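Local coordinates for maternal effect protein oskar (Drosophila melanogaster, PDB 5A4A) that induces the Drosophila germline as a maternal-effect protein of the germ plasm and probably binds RNA through this SGNH-hydrolase-like OSK domain, at residues S54-S59 with N68-V73. Sequence-based numbering, arbitrary orientation.
Sequences SGLCVS and NRLKRV
Leu56 and Arg69 bring the strand 56-58 and the last turn of helix 63-71 together, their CA atoms 7.3 Å apart. A type II' beta turn from Ser54 to Cys57, with Gly55 at positive phi, leads into the strand, which pairs in parallel with strand 25-29 in the sheet of this SGNH-hydrolase-like domain. The helix end packs beside this strand, with Leu70 also reaching helix 96-112. Leu56 carries most of the apolar contact. Its CD1 meets Leu70 CD2 at 4.1 Å, the two side chains crossing at about a right angle, while CD2 touches Val73 CG2 at 4.0 Å and sits 3.9 Å above the centre of one face of the Arg69 guanidinium. With chi1 at -177°, Arg69 CG is anti to the backbone N and comes within 3.9 Å of Leu56 CD2; the chain then bends at chi2. Val58 CG2 lies at the guanidinium edge, 4.4 Å from NE. At the polar end NH2 donates to Leu11 O and to a water, and NH1 makes a weak bond to Arg72 O, which ties the side chain back to the helix end. An alanine in place of Arg69 would probably leave Leu11 O and the bridging water without the arginine N-H and would take the guanidinium cover from Leu56 CD2. That water accepts from Arg69 NH2 at 2.9 Å and donates to Gly55 O at 2.6 Å, linking helix end and turn.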
loop_
_atom_site.group_PDB
_atom_site.type_symbol
_atom_site.label_atom_id
_atom_site.label_comp_id
_atom_site.label_asym_id
_atom_site.label_seq_id
_atom_site.Cartn_x
_atom_site.Cartn_y
_atom_site.Cartn_z
ATOM N N SER A 54 -3.508 -8.670 -6.795
ATOM C CA SER A 54 -4.678 -9.328 -6.243
ATOM C C SER A 54 -5.582 -8.198 -5.814
ATOM O O SER A 54 -5.253 -7.488 -4.878
ATOM C CB SER A 54 -4.311 -10.158 -5.014
ATOM O OG SER A 54 -5.451 -10.807 -4.478
ATOM N N GLY A 55 -6.692 -8.011 -6.515
ATOM C CA GLY A 55 -7.568 -6.884 -6.242
ATOM C C GLY A 55 -6.841 -5.562 -6.427
ATOM O O GLY A 55 -6.196 -5.337 -7.456
ATOM N N LEU A 56 -6.949 -4.685 -5.429
ATOM C CA LEU A 56 -6.318 -3.372 -5.490
ATOM C C LEU A 56 -4.881 -3.371 -4.953
ATOM O O LEU A 56 -4.274 -2.312 -4.799
ATOM C CB LEU A 56 -7.179 -2.338 -4.740
ATOM C CG LEU A 56 -8.639 -2.275 -5.198
ATOM C CD1 LEU A 56 -9.432 -1.291 -4.330
ATOM C CD2 LEU A 56 -8.741 -1.880 -6.662
ATOM N N CYS A 57 -4.336 -4.552 -4.673
ATOM C CA CYS A 57 -2.915 -4.684 -4.356
ATOM C C CYS A 57 -2.144 -5.090 -5.600
ATOM O O CYS A 57 -2.327 -6.189 -6.102
ATOM C CB CYS A 57 -2.689 -5.736 -3.259
ATOM S SG CYS A 57 -3.254 -5.163 -1.627
ATOM N N VAL A 58 -1.283 -4.199 -6.087
ATOM C CA VAL A 58 -0.575 -4.404 -7.351
ATOM C C VAL A 58 0.921 -4.134 -7.181
ATOM O O VAL A 58 1.305 -3.092 -6.647
ATOM C CB VAL A 58 -1.116 -3.427 -8.435
ATOM C CG1 VAL A 58 -0.433 -3.674 -9.792
ATOM C CG2 VAL A 58 -2.655 -3.524 -8.559
ATOM N N SER A 59 1.767 -5.055 -7.644
ATOM C CA SER A 59 3.202 -4.807 -7.640
ATOM C C SER A 59 3.529 -3.532 -8.422
ATOM O O SER A 59 3.069 -3.353 -9.551
ATOM C CB SER A 59 3.963 -5.988 -8.259
ATOM O OG SER A 59 5.357 -5.710 -8.278
ATOM N N ASN A 68 -5.278 5.850 -10.908
ATOM C CA ASN A 68 -5.733 5.199 -12.141
ATOM C C ASN A 68 -6.481 3.898 -11.893
ATOM O O ASN A 68 -7.488 3.615 -12.554
ATOM C CB ASN A 68 -4.563 4.935 -13.100
ATOM C CG ASN A 68 -3.995 6.209 -13.694
ATOM O OD1 ASN A 68 -4.691 7.219 -13.805
ATOM N ND2 ASN A 68 -2.720 6.169 -14.077
ATOM N N ARG A 69 -5.991 3.109 -10.945
ATOM C CA ARG A 69 -6.583 1.806 -10.654
ATOM C C ARG A 69 -8.039 1.951 -10.207
ATOM O O ARG A 69 -8.899 1.168 -10.613
ATOM C CB ARG A 69 -5.763 1.072 -9.589
ATOM C CG ARG A 69 -6.261 -0.337 -9.251
ATOM C CD ARG A 69 -6.052 -1.300 -10.406
ATOM N NE ARG A 69 -6.658 -2.606 -10.150
ATOM C CZ ARG A 69 -7.932 -2.901 -10.390
ATOM N NH1 ARG A 69 -8.757 -1.977 -10.875
ATOM N NH2 ARG A 69 -8.386 -4.120 -10.138
ATOM N N LEU A 70 -8.316 2.961 -9.381
ATOM C CA LEU A 70 -9.678 3.189 -8.897
ATOM C C LEU A 70 -10.659 3.594 -9.987
ATOM O O LEU A 70 -11.862 3.358 -9.861
ATOM C CB LEU A 70 -9.694 4.227 -7.770
ATOM C CG LEU A 70 -9.027 3.756 -6.481
ATOM C CD1 LEU A 70 -9.089 4.874 -5.439
ATOM C CD2 LEU A 70 -9.709 2.505 -5.962
ATOM N N LYS A 71 -10.149 4.206 -11.052
ATOM C CA LYS A 71 -10.986 4.559 -12.194
ATOM C C LYS A 71 -11.359 3.295 -12.943
ATOM O O LYS A 71 -12.346 3.258 -13.675
ATOM C CB LYS A 71 -10.252 5.508 -13.137
ATOM C CG LYS A 71 -9.894 6.850 -12.530
ATOM C CD LYS A 71 -9.123 7.726 -13.517
ATOM C CE LYS A 71 -8.839 9.094 -12.906
ATOM N NZ LYS A 71 -7.997 9.963 -13.779
ATOM N N ARG A 72 -10.547 2.258 -12.769
ATOM C CA ARG A 72 -10.807 0.983 -13.413
ATOM C C ARG A 72 -11.360 -0.021 -12.411
ATOM O O ARG A 72 -11.147 -1.226 -12.539
ATOM C CB ARG A 72 -9.549 0.453 -14.110
ATOM C CG ARG A 72 -9.090 1.350 -15.251
ATOM C CD ARG A 72 -7.923 0.759 -16.034
ATOM N NE ARG A 72 -7.639 1.549 -17.232
ATOM N N VAL A 73 -12.081 0.493 -11.417
ATOM C CA VAL A 73 -12.793 -0.358 -10.478
ATOM C C VAL A 73 -14.170 0.239 -10.211
ATOM O O VAL A 73 -14.370 1.440 -10.384
ATOM C CB VAL A 73 -12.021 -0.526 -9.148
ATOM C CG1 VAL A 73 -12.349 0.602 -8.190
ATOM C CG2 VAL A 73 -12.344 -1.866 -8.511
HETATM O O HOH W 1 -5.886 -5.531 -9.998
#